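Local coordinates for Carboxylesterase/phospholipase family protein (Francisella tularensis subsp. tularensis, PDB 4F21) that probably hydrolyses carboxylic ester bonds as a serine hydrolase of the carboxylesterase/phospholipase family with the alpha/beta-hydrolase fold, at residues E28-A33 and D52-V57; I160-T165 and H203-K208; G175-I180 and K210-A215. All blocks are in the same frame, centred on the assembly; numbering follows the deposited sequence.

Contact 1: residues E28-A33 and D52-V57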
ATOM      1  N   GLU A  28      -1.879 -11.494 -11.517  1.00 44.36           N
ATOM      2  CA  GLU A  28      -0.675 -11.694 -12.308  1.00 36.46           C
ATOM      3  C   GLU A  28       0.466 -12.107 -11.394  1.00 35.25           C
ATOM      4  O   GLU A  28       0.696 -11.495 -10.351  1.00 24.71           O
ATOM      5  CB  GLU A  28      -0.299 -10.419 -13.063  1.00 35.50           C
ATOM      6  CG  GLU A  28      -1.272 -10.020 -14.158  1.00 47.62           C
ATOM      7  CD  GLU A  28      -1.063 -10.795 -15.449  1.00 57.09           C
ATOM      8  OE1 GLU A  28      -0.764 -12.006 -15.387  1.00 39.20           O
ATOM      9  OE2 GLU A  28      -1.196 -10.185 -16.530  1.00 69.97           O
ATOM     10  N   LEU A  29       1.184 -13.150 -11.781  1.00 43.15           N
ATOM     11  CA  LEU A  29       2.248 -13.658 -10.936  1.00 41.53           C
ATOM     12  C   LEU A  29       3.574 -13.694 -11.683  1.00 41.31           C
ATOM     13  O   LEU A  29       3.689 -14.321 -12.738  1.00 36.72           O
ATOM     14  CB  LEU A  29       1.882 -15.043 -10.396  1.00 27.68           C
ATOM     15  CG  LEU A  29       2.584 -15.482  -9.112  1.00 26.87           C
ATOM     16  CD1 LEU A  29       1.670 -16.375  -8.294  1.00 33.39           C
ATOM     17  CD2 LEU A  29       3.887 -16.198  -9.429  1.00 37.34           C
ATOM     18  N   MET A  30       4.567 -13.002 -11.137  1.00 54.60           N
ATOM     19  CA  MET A  30       5.911 -13.043 -11.699  1.00 70.17           C
ATOM     20  C   MET A  30       6.825 -13.900 -10.835  1.00 79.49           C
ATOM     21  O   MET A  30       7.114 -13.554  -9.687  1.00 92.52           O
ATOM     22  CB  MET A  30       6.497 -11.637 -11.845  1.00 67.32           C
ATOM     23  CG  MET A  30       5.922 -10.832 -12.995  1.00 69.81           C
ATOM     24  SD  MET A  30       6.838  -9.303 -13.265  1.00 87.77           S
ATOM     25  CE  MET A  30       5.907  -8.577 -14.613  1.00188.30           C
ATOM     26  N   GLU A  31       7.269 -15.022 -11.392  1.00 52.65           N
ATOM     27  CA  GLU A  31       8.200 -15.898 -10.701  1.00 50.05           C
ATOM     28  C   GLU A  31       9.622 -15.451 -11.010  1.00 52.51           C
ATOM     29  O   GLU A  31       9.964 -15.217 -12.168  1.00 34.95           O
ATOM     30  CB  GLU A  31       7.986 -17.350 -11.129  1.00 64.91           C
ATOM     31  CG  GLU A  31       8.370 -18.367 -10.070  1.00 67.50           C
ATOM     32  CD  GLU A  31       7.538 -18.229  -8.810  1.00 64.79           C
ATOM     33  OE1 GLU A  31       8.123 -18.029  -7.724  1.00 55.24           O
ATOM     34  OE2 GLU A  31       6.296 -18.321  -8.907  1.00 71.37           O
ATOM     35  N   PRO A  32      10.459 -15.320  -9.969  1.00 55.08           N
ATOM     36  CA  PRO A  32      11.808 -14.777 -10.138  1.00 37.63           C
ATOM     37  C   PRO A  32      12.729 -15.745 -10.872  1.00 56.11           C
ATOM     38  O   PRO A  32      12.430 -16.938 -10.952  1.00 44.46           O
ATOM     39  CB  PRO A  32      12.278 -14.578  -8.696  1.00 15.57           C
ATOM     40  CG  PRO A  32      11.532 -15.603  -7.924  1.00 15.75           C
ATOM     41  CD  PRO A  32      10.186 -15.694  -8.570  1.00 40.94           C
ATOM     42  N   ALA A  33      13.831 -15.223 -11.401  1.00 70.89           N
ATOM     43  CA  ALA A  33      14.802 -16.030 -12.131  1.00 58.83           C
ATOM     44  C   ALA A  33      15.402 -17.122 -11.247  1.00 63.85           C
ATOM     45  O   ALA A  33      15.388 -18.299 -11.608  1.00 90.30           O
ATOM     46  CB  ALA A  33      15.896 -15.145 -12.713  1.00 47.48           C
ATOM     47  N   ASP A  52      -2.098  -0.004 -14.454  1.00 63.71           N
ATOM     48  CA  ASP A  52      -1.488  -1.306 -14.692  1.00 35.32           C
ATOM     49  C   ASP A  52       0.011  -1.280 -14.398  1.00 34.51           C
ATOM     50  O   ASP A  52       0.824  -1.093 -15.303  1.00 28.04           O
ATOM     51  CB  ASP A  52      -1.728  -1.726 -16.143  1.00 51.08           C
ATOM     52  CG  ASP A  52      -1.513  -3.206 -16.365  1.00 79.70           C
ATOM     53  OD1 ASP A  52      -0.924  -3.861 -15.482  1.00 76.73           O
ATOM     54  OD2 ASP A  52      -1.932  -3.714 -17.426  1.00 97.36           O
ATOM     55  N   PHE A  53       0.367  -1.484 -13.132  1.00 56.86           N
ATOM     56  CA  PHE A  53       1.760  -1.437 -12.688  1.00 28.77           C
ATOM     57  C   PHE A  53       2.531  -2.723 -12.959  1.00 34.00           C
ATOM     58  O   PHE A  53       3.631  -2.904 -12.443  1.00 35.80           O
ATOM     59  CB  PHE A  53       1.829  -1.156 -11.189  1.00 17.73           C
ATOM     60  CG  PHE A  53       1.457   0.245 -10.812  1.00 33.99           C
ATOM     61  CD1 PHE A  53       0.160   0.553 -10.444  1.00 36.32           C
ATOM     62  CD2 PHE A  53       2.412   1.251 -10.804  1.00 27.48           C
ATOM     63  CE1 PHE A  53      -0.180   1.841 -10.084  1.00 65.36           C
ATOM     64  CE2 PHE A  53       2.080   2.541 -10.446  1.00 18.76           C
ATOM     65  CZ  PHE A  53       0.781   2.837 -10.086  1.00 60.90           C
ATOM     66  N   VAL A  54       1.952  -3.619 -13.752  1.00 41.90           N
ATOM     67  CA  VAL A  54       2.587  -4.902 -14.047  1.00 40.82           C
ATOM     68  C   VAL A  54       3.972  -4.707 -14.658  1.00 21.24           C
ATOM     69  O   VAL A  54       4.894  -5.477 -14.388  1.00 26.97           O
ATOM     70  CB  VAL A  54       1.692  -5.784 -14.955  1.00 48.44           C
ATOM     71  CG1 VAL A  54       2.478  -6.946 -15.543  1.00 63.12           C
ATOM     72  CG2 VAL A  54       0.494  -6.301 -14.173  1.00 41.42           C
ATOM     73  N   ASP A  55       4.119  -3.647 -15.445  1.00 20.13           N
ATOM     74  CA  ASP A  55       5.396  -3.317 -16.077  1.00 29.42           C
ATOM     75  C   ASP A  55       6.448  -2.736 -15.129  1.00 25.80           C
ATOM     76  O   ASP A  55       7.637  -2.743 -15.444  1.00 33.79           O
ATOM     77  CB  ASP A  55       5.181  -2.355 -17.246  1.00 28.18           C
ATOM     78  CG  ASP A  55       4.541  -1.039 -16.824  1.00 17.70           C
ATOM     79  OD1 ASP A  55       4.066  -0.324 -17.724  1.00 38.86           O
ATOM     80  OD2 ASP A  55       4.502  -0.710 -15.620  1.00 15.73           O
ATOM     81  N   ILE A  56       6.002  -2.231 -13.979  1.00 16.10           N
ATOM     82  CA  ILE A  56       6.867  -1.530 -13.024  1.00 19.72           C
ATOM     83  C   ILE A  56       8.168  -2.279 -12.729  1.00 12.55           C
ATOM     84  O   ILE A  56       9.193  -1.676 -12.412  1.00 64.75           O
ATOM     85  CB  ILE A  56       6.105  -1.235 -11.701  1.00 27.40           C
ATOM     86  CG1 ILE A  56       6.308   0.210 -11.263  1.00 23.30           C
ATOM     87  CG2 ILE A  56       6.489  -2.209 -10.590  1.00 20.22           C
ATOM     88  CD1 ILE A  56       5.681   0.517  -9.938  1.00 12.91           C
ATOM     89  N   VAL A  57       8.111  -3.599 -12.869  1.00 27.57           N
ATOM     90  CA  VAL A  57       9.239  -4.477 -12.605  1.00 39.70           C
ATOM     91  C   VAL A  57      10.469  -4.135 -13.449  1.00 51.75           C
ATOM     92  O   VAL A  57      11.598  -4.167 -12.955  1.00 28.09           O
ATOM     93  CB  VAL A  57       8.814  -5.946 -12.801  1.00 12.93           C
ATOM     94  CG1 VAL A  57       9.947  -6.786 -13.368  1.00 63.95           C
ATOM     95  CG2 VAL A  57       8.312  -6.506 -11.492  1.00 15.10           C
TER

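Contact 2: residues I160-T165 and H203-K208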
ATOM      1  N   ILE A 160       5.643  -1.714   4.047  1.00 36.08           N
ATOM      2  CA  ILE A 160       4.486  -1.082   3.432  1.00 29.94           C
ATOM      3  C   ILE A 160       4.967   0.018   2.498  1.00 32.24           C
ATOM      4  O   ILE A 160       5.828   0.816   2.867  1.00 43.51           O
ATOM      5  CB  ILE A 160       3.551  -0.449   4.482  1.00 21.97           C
ATOM      6  CG1 ILE A 160       3.155  -1.470   5.551  1.00 25.60           C
ATOM      7  CG2 ILE A 160       2.318   0.132   3.811  1.00 16.20           C
ATOM      8  CD1 ILE A 160       2.466  -0.847   6.749  1.00 26.76           C
ATOM      9  N   MET A 161       4.422   0.063   1.289  1.00 50.50           N
ATOM     10  CA  MET A 161       4.740   1.161   0.381  1.00 71.46           C
ATOM     11  C   MET A 161       3.499   1.946  -0.037  1.00 40.58           C
ATOM     12  O   MET A 161       2.903   1.696  -1.087  1.00 40.57           O
ATOM     13  CB  MET A 161       5.531   0.672  -0.836  1.00 85.48           C
ATOM     14  CG  MET A 161       6.952   0.242  -0.503  1.00 79.32           C
ATOM     15  SD  MET A 161       8.026   0.095  -1.947  1.00 45.42           S
ATOM     16  CE  MET A 161       7.362  -1.363  -2.740  1.00 12.79           C
ATOM     17  N   ALA A 162       3.118   2.900   0.804  1.00 12.88           N
ATOM     18  CA  ALA A 162       1.959   3.737   0.543  1.00 43.98           C
ATOM     19  C   ALA A 162       2.291   4.783  -0.514  1.00 71.52           C
ATOM     20  O   ALA A 162       3.240   5.551  -0.363  1.00 84.92           O
ATOM     21  CB  ALA A 162       1.485   4.404   1.826  1.00 24.67           C
ATOM     22  N   LEU A 163       1.504   4.799  -1.584  1.00 62.78           N
ATOM     23  CA  LEU A 163       1.737   5.694  -2.709  1.00 31.46           C
ATOM     24  C   LEU A 163       0.454   6.431  -3.058  1.00 55.03           C
ATOM     25  O   LEU A 163      -0.502   5.825  -3.540  1.00 63.19           O
ATOM     26  CB  LEU A 163       2.210   4.899  -3.928  1.00 22.17           C
ATOM     27  CG  LEU A 163       3.405   3.961  -3.748  1.00 28.52           C
ATOM     28  CD1 LEU A 163       3.290   2.773  -4.687  1.00 41.92           C
ATOM     29  CD2 LEU A 163       4.701   4.701  -3.997  1.00 41.22           C
ATOM     30  N   SER A 164       0.444   7.737  -2.801  1.00 50.88           N
ATOM     31  CA  SER A 164      -0.683   8.602  -3.145  1.00 21.46           C
ATOM     32  C   SER A 164      -1.974   8.165  -2.464  1.00 25.62           C
ATOM     33  O   SER A 164      -3.036   8.181  -3.079  1.00 20.69           O
ATOM     34  CB  SER A 164      -0.880   8.638  -4.658  1.00  8.94           C
ATOM     35  OG  SER A 164       0.364   8.799  -5.311  1.00 20.41           O
ATOM     36  N   THR A 165      -1.877   7.790  -1.192  1.00 22.01           N
ATOM     37  CA  THR A 165      -3.018   7.221  -0.483  1.00 15.92           C
ATOM     38  C   THR A 165      -3.294   7.864   0.877  1.00 39.52           C
ATOM     39  O   THR A 165      -2.389   8.045   1.693  1.00 53.28           O
ATOM     40  CB  THR A 165      -2.840   5.707  -0.278  1.00 29.04           C
ATOM     41  OG1 THR A 165      -2.684   5.065  -1.549  1.00 69.78           O
ATOM     42  CG2 THR A 165      -4.049   5.137   0.415  1.00 41.31           C
ATOM     43  N   HIS A 203       0.363  13.380   4.278  1.00 43.75           N
ATOM     44  CA  HIS A 203       0.912  13.830   5.551  1.00 36.90           C
ATOM     45  C   HIS A 203       0.069  13.262   6.680  1.00 30.13           C
ATOM     46  O   HIS A 203       0.591  12.905   7.729  1.00 29.81           O
ATOM     47  CB  HIS A 203       0.914  15.357   5.645  1.00 36.19           C
ATOM     48  CG  HIS A 203       2.031  16.013   4.896  1.00 44.09           C
ATOM     49  ND1 HIS A 203       3.305  16.124   5.409  1.00 51.26           N
ATOM     50  CD2 HIS A 203       2.063  16.609   3.680  1.00 54.80           C
ATOM     51  CE1 HIS A 203       4.076  16.751   4.538  1.00 49.87           C
ATOM     52  NE2 HIS A 203       3.346  17.056   3.481  1.00 41.34           N
ATOM     53  N   ASP A 204      -1.239  13.182   6.456  1.00 26.93           N
ATOM     54  CA  ASP A 204      -2.156  12.635   7.450  1.00 66.04           C
ATOM     55  C   ASP A 204      -1.880  11.153   7.722  1.00 69.36           C
ATOM     56  O   ASP A 204      -1.831  10.730   8.876  1.00 65.84           O
ATOM     57  CB  ASP A 204      -3.611  12.840   7.015  1.00 72.63           C
ATOM     58  CG  ASP A 204      -4.606  12.416   8.079  1.00 75.04           C
ATOM     59  OD1 ASP A 204      -4.324  12.623   9.278  1.00 89.89           O
ATOM     60  OD2 ASP A 204      -5.672  11.874   7.716  1.00 55.44           O
ATOM     61  N   LEU A 205      -1.701  10.372   6.659  1.00 29.44           N
ATOM     62  CA  LEU A 205      -1.368   8.955   6.797  1.00 17.62           C
ATOM     63  C   LEU A 205      -0.026   8.768   7.502  1.00 27.03           C
ATOM     64  O   LEU A 205       0.082   7.996   8.458  1.00 46.52           O
ATOM     65  CB  LEU A 205      -1.346   8.269   5.425  1.00 59.51           C
ATOM     66  CG  LEU A 205      -0.938   6.792   5.317  1.00 48.03           C
ATOM     67  CD1 LEU A 205      -1.777   6.088   4.264  1.00 11.61           C
ATOM     68  CD2 LEU A 205       0.540   6.645   4.979  1.00 28.33           C
ATOM     69  N   SER A 206       0.994   9.478   7.026  1.00 40.49           N
ATOM     70  CA  SER A 206       2.340   9.366   7.587  1.00 58.06           C
ATOM     71  C   SER A 206       2.396   9.750   9.063  1.00 45.80           C
ATOM     72  O   SER A 206       3.010   9.055   9.870  1.00 36.31           O
ATOM     73  CB  SER A 206       3.326  10.226   6.796  1.00 74.88           C
ATOM     74  OG  SER A 206       4.611  10.199   7.392  1.00 70.51           O
ATOM     75  N   ASP A 207       1.755  10.863   9.403  1.00 34.76           N
ATOM     76  CA  ASP A 207       1.727  11.345  10.777  1.00 36.24           C
ATOM     77  C   ASP A 207       0.916  10.417  11.672  1.00 48.79           C
ATOM     78  O   ASP A 207       1.339  10.100  12.784  1.00 51.26           O
ATOM     79  CB  ASP A 207       1.169  12.771  10.846  1.00 46.31           C
ATOM     80  CG  ASP A 207       2.218  13.828  10.538  1.00 54.79           C
ATOM     81  OD1 ASP A 207       2.969  14.208  11.461  1.00 54.18           O
ATOM     82  OD2 ASP A 207       2.287  14.289   9.379  1.00 54.77           O
ATOM     83  N   LYS A 208      -0.244   9.984  11.185  1.00 44.94           N
ATOM     84  CA  LYS A 208      -1.100   9.084  11.958  1.00 34.50           C
ATOM     85  C   LYS A 208      -0.488   7.693  12.108  1.00 30.71           C
ATOM     86  O   LYS A 208      -0.907   6.917  12.961  1.00 44.34           O
ATOM     87  CB  LYS A 208      -2.515   9.003  11.374  1.00 32.86           C
ATOM     88  CG  LYS A 208      -3.373  10.221  11.682  1.00 42.80           C
ATOM     89  CD  LYS A 208      -4.859   9.961  11.453  1.00 42.02           C
ATOM     90  CE  LYS A 208      -5.155   9.614  10.004  1.00 48.69           C
ATOM     91  NZ  LYS A 208      -6.605   9.749   9.680  1.00 28.29           N
TER

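Contact 3: residues G175-I180 and K210-A215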
ATOM      1  N   GLY A 175      -7.906   0.952  16.838  1.00 85.76           N
ATOM      2  CA  GLY A 175      -7.785   0.102  18.010  1.00 85.96           C
ATOM      3  C   GLY A 175      -7.321  -1.303  17.682  1.00 71.47           C
ATOM      4  O   GLY A 175      -6.798  -2.015  18.540  1.00 61.22           O
ATOM      5  N   LYS A 176      -7.505  -1.698  16.427  1.00 47.62           N
ATOM      6  CA  LYS A 176      -7.190  -3.051  15.989  1.00 34.28           C
ATOM      7  C   LYS A 176      -5.721  -3.201  15.610  1.00 46.91           C
ATOM      8  O   LYS A 176      -5.324  -4.225  15.046  1.00 35.62           O
ATOM      9  CB  LYS A 176      -8.071  -3.430  14.798  1.00 20.16           C
ATOM     10  CG  LYS A 176      -9.553  -3.184  15.025  1.00 72.91           C
ATOM     11  CD  LYS A 176     -10.350  -3.376  13.743  1.00 88.95           C
ATOM     12  CE  LYS A 176     -10.250  -4.805  13.230  1.00 98.68           C
ATOM     13  NZ  LYS A 176     -10.828  -5.786  14.191  1.00101.47           N
ATOM     14  N   ILE A 177      -4.916  -2.187  15.919  1.00 42.60           N
ATOM     15  CA  ILE A 177      -3.510  -2.186  15.518  1.00 27.53           C
ATOM     16  C   ILE A 177      -2.666  -3.198  16.290  1.00 49.95           C
ATOM     17  O   ILE A 177      -2.872  -3.424  17.484  1.00 36.17           O
ATOM     18  CB  ILE A 177      -2.864  -0.785  15.626  1.00 22.15           C
ATOM     19  CG1 ILE A 177      -2.947  -0.258  17.060  1.00 69.92           C
ATOM     20  CG2 ILE A 177      -3.518   0.182  14.652  1.00 37.31           C
ATOM     21  CD1 ILE A 177      -2.280   1.091  17.254  1.00 75.51           C
ATOM     22  N   THR A 178      -1.716  -3.806  15.587  1.00 78.95           N
ATOM     23  CA  THR A 178      -0.833  -4.795  16.187  1.00 74.60           C
ATOM     24  C   THR A 178       0.558  -4.218  16.401  1.00 56.16           C
ATOM     25  O   THR A 178       1.166  -3.665  15.484  1.00 30.63           O
ATOM     26  CB  THR A 178      -0.734  -6.064  15.324  1.00 83.42           C
ATOM     27  OG1 THR A 178      -0.183  -5.734  14.043  1.00 86.27           O
ATOM     28  CG2 THR A 178      -2.111  -6.688  15.137  1.00 78.18           C
ATOM     29  N   SER A 179       1.053  -4.361  17.624  1.00 59.61           N
ATOM     30  CA  SER A 179       2.362  -3.852  18.000  1.00 51.91           C
ATOM     31  C   SER A 179       3.476  -4.735  17.456  1.00 64.65           C
ATOM     32  O   SER A 179       4.656  -4.425  17.612  1.00 73.14           O
ATOM     33  CB  SER A 179       2.466  -3.782  19.521  1.00 49.28           C
ATOM     34  OG  SER A 179       2.123  -5.030  20.095  1.00 44.80           O
ATOM     35  N   ILE A 180       3.089  -5.835  16.816  1.00 61.13           N
ATOM     36  CA  ILE A 180       4.044  -6.814  16.310  1.00 47.74           C
ATOM     37  C   ILE A 180       4.832  -6.277  15.115  1.00 52.64           C
ATOM     38  O   ILE A 180       5.901  -6.790  14.789  1.00 56.08           O
ATOM     39  CB  ILE A 180       3.341  -8.142  15.926  1.00 44.74           C
ATOM     40  CG1 ILE A 180       2.749  -8.065  14.516  1.00 49.92           C
ATOM     41  CG2 ILE A 180       2.258  -8.489  16.942  1.00 31.34           C
ATOM     42  N   LYS A 210       2.963   7.649  12.399  1.00 49.18           N
ATOM     43  CA  LYS A 210       4.070   8.044  13.267  1.00 41.52           C
ATOM     44  C   LYS A 210       3.693   7.982  14.742  1.00 42.25           C
ATOM     45  O   LYS A 210       4.361   7.327  15.538  1.00 36.36           O
ATOM     46  CB  LYS A 210       4.546   9.460  12.936  1.00 49.31           C
ATOM     47  CG  LYS A 210       5.654   9.944  13.861  1.00 74.82           C
ATOM     48  CD  LYS A 210       5.832  11.451  13.818  1.00 83.10           C
ATOM     49  CE  LYS A 210       6.896  11.906  14.814  1.00 71.09           C
ATOM     50  NZ  LYS A 210       6.572  11.521  16.223  1.00 39.29           N
ATOM     51  N   VAL A 211       2.619   8.677  15.100  1.00 57.48           N
ATOM     52  CA  VAL A 211       2.155   8.713  16.481  1.00 53.48           C
ATOM     53  C   VAL A 211       1.585   7.357  16.901  1.00 73.41           C
ATOM     54  O   VAL A 211       1.467   7.061  18.091  1.00 81.83           O
ATOM     55  CB  VAL A 211       1.104   9.831  16.690  1.00 33.42           C
ATOM     56  CG1 VAL A 211      -0.242   9.416  16.123  1.00 22.25           C
ATOM     57  CG2 VAL A 211       0.979  10.181  18.165  1.00 38.04           C
ATOM     58  N   SER A 212       1.249   6.530  15.915  1.00 71.59           N
ATOM     59  CA  SER A 212       0.701   5.203  16.169  1.00 55.72           C
ATOM     60  C   SER A 212       1.786   4.232  16.615  1.00 46.41           C
ATOM     61  O   SER A 212       1.496   3.192  17.207  1.00 47.52           O
ATOM     62  CB  SER A 212       0.006   4.663  14.918  1.00 69.38           C
ATOM     63  OG  SER A 212      -0.531   3.373  15.149  1.00 90.17           O
ATOM     64  N   GLY A 213       3.038   4.573  16.323  1.00 32.08           N
ATOM     65  CA  GLY A 213       4.163   3.738  16.697  1.00 31.53           C
ATOM     66  C   GLY A 213       4.889   3.167  15.494  1.00 51.13           C
ATOM     67  O   GLY A 213       5.818   2.372  15.636  1.00 67.89           O
ATOM     68  N   PHE A 214       4.460   3.572  14.303  1.00 25.06           N
ATOM     69  CA  PHE A 214       5.080   3.113  13.066  1.00 21.18           C
ATOM     70  C   PHE A 214       5.856   4.246  12.399  1.00 45.56           C
ATOM     71  O   PHE A 214       5.268   5.125  11.767  1.00 51.25           O
ATOM     72  CB  PHE A 214       4.021   2.587  12.094  1.00 14.39           C
ATOM     73  CG  PHE A 214       3.240   1.414  12.610  1.00 50.27           C
ATOM     74  CD1 PHE A 214       3.573   0.124  12.232  1.00 54.49           C
ATOM     75  CD2 PHE A 214       2.161   1.601  13.460  1.00 36.46           C
ATOM     76  CE1 PHE A 214       2.850  -0.957  12.698  1.00 38.58           C
ATOM     77  CE2 PHE A 214       1.435   0.524  13.931  1.00 27.79           C
ATOM     78  CZ  PHE A 214       1.779  -0.755  13.548  1.00 27.72           C
ATOM     79  N   ALA A 215       7.176   4.224  12.539  1.00 55.74           N
ATOM     80  CA  ALA A 215       8.023   5.215  11.889  1.00 44.88           C
ATOM     81  C   ALA A 215       8.046   4.974  10.384  1.00 47.80           C
ATOM     82  O   ALA A 215       7.981   3.831   9.930  1.00 51.09           O
ATOM     83  CB  ALA A 215       9.426   5.163  12.457  1.00 30.43           C
TER

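Contact 1: residues E28-A33 and D52-V57
Met30 reaches from the edge strand 27-30 to two valines of the loop that follows strand 38-44, and its thioether end does most of the touching. Met30 CE lies 3.3 Å from the backbone O of Val54. The same methyl group also meets a hydrocarbon branch, Met30 CE standing 3.9 Å from Val54 CG1. The sulfur serves the other partner: Met30 SD is 3.6 Å from Val57 CG2, and these two side chains run past one another in opposite directions. The methionine gets this far because its chain is stretched out beyond CG (chi2 -171°, chi3 -178°). Glu28, two residues earlier on the strand, also points its CB toward the loop, but only its aliphatic part joins in, with Glu28 CG 4.1 Å from Val54 CG2. Val54 thus splits its branches, CG1 to the methionine and CG2 to the glutamate.

Behind this first shell, local bonds shape the loop. The backbone N of Ile56 donates to Phe53 O at 2.9 Å, leading into the 3-10 segment that starts at Ile56, and Val54 N makes a weak bond to Asp52 OD1. The buried ring of Phe53 meets Trp42 and Phe139. The strand is paired through its backbone with strand 67-72, where Glu28 bonds to Phe71 and Met30 to Phe69; Val57 rests on Phe69 as well, so loop and edge strand share a neighbour.

Chemically this is a modest surface contact, mostly van der Waals packing of apolar groups with one methyl group set against a carbonyl oxygen. Without a polar bond to fix its rotation, the methionine end may move fairly easily, in keeping with the poor order of Met30.

Contact 2: residues I160-T165 and H203-K208
Leu205 projects from helix 199-210 and sets its two methyl groups on different parts of the chain around the end of strand 159-163. Leu205 CD1 comes within 3.3 Å of the backbone O of Thr165, a close meeting of methyl group and carbonyl in the turn just past the strand. Leu205 CD2 lies 4.0 Å from Ala162 CB, on the strand itself. The first torsion explains the reach: the bond from CA to CB already points toward the 160-165 segment, and CG, set opposite the backbone N (chi1 176°), continues outward from the helix.

Thr165 takes part through its backbone, while its side chain has other duties. Thr165 OG1 hydrogen-bonds with the backbone O of Ser140, and Leu163 O is also 3.1 Å from Thr165 OG1. Ala162, buried on the strand, meets the leucine with its only side-chain carbon; its CB also packs on Thr147 of helix 144-150, and its backbone pairs with Cys189 of the neighbouring strand 186-191, whose Val188 touches Leu205 in turn. On the helix a salt bridge joins Lys208 NZ to Asp204 OD2 at 3.0 Å, the ammonium meeting the syn side of the carboxylate but 32° out of its plane.

One leucine bridging a strand and the turn beyond it is a compact case of helix-on-sheet packing in an alpha/beta hydrolase. Helix 199-210 is the connection of a beta-alpha-beta crossover between parallel strands 186-191 and 216-221, and the threonine it touches bonds to Ser140, the central serine of a Gly-X-Ser-X-Gly sequence and so probably the nucleophile.

Contact 3: residues G175-I180 and K210-A215
A Schellman motif ends helix 199-210, and residues on both sides of its glycine, Ser212 and Phe214, meet Ile177 and Thr178 of the loop ahead of strand 186-191. The motif turns on Gly213, whose positive phi of 115° would press a side chain against the preceding carbonyl oxygen. Lys210 to Gly213 form a type I beta turn, in which Gly213 N donates to Lys210 O at 3.2 Å.

From this turn the two neighbours of the glycine reach the other loop separately. Ser212 presents its hydroxyl, and the tip of Ile177 comes up to it, Ile177 CD1 lying 3.6 Å from Ser212 OG in a van der Waals contact. Ile177 holds CG1 between its backbone N and carbonyl carbon (chi1 59°), which, with the chain extended beyond CG1, brings CD1 to the serine. Ile151, from outside the two segments, touches both Ile177 and Phe214, while Leu184 and Lys182 also lie against the phenylalanine.

Thr178 turns its side chain away, its OG1 hydrogen-bonded to Ser153 O, and its backbone pairs with Ile151. What it offers across the contact is its carbonyl. Phe214 meets that group with the rim of its ring: Phe214 CZ stands 3.5 Å from Thr178 O, and the oxygen lies near the ring plane. Ser212 OG occupies another part of the same rim, in plane and 3.6 Å from Phe214 CD2.

Along the chain, contact 1 closes before the other two begin, whereas contacts 2 and 3 cross, their segments alternating as 160-165, 175-180, 203-208 and 210-215. Contacts 1 and 2 both reach the seven-stranded mixed sheet, with centres 24 Å apart: contact 1 at the outermost, antiparallel strand 27-30, contact 2 at the interior strand 159-163. Contact 3 lies about 13 Å from contact 2 and 30 Å from contact 1, centre to centre, and takes up the end of helix 199-210, whose middle serves contact 2. Together they sample an alpha/beta hydrolase from an outer edge strand, through a buried helix-sheet layer, to loops opposite contact 1 across the chain's centre.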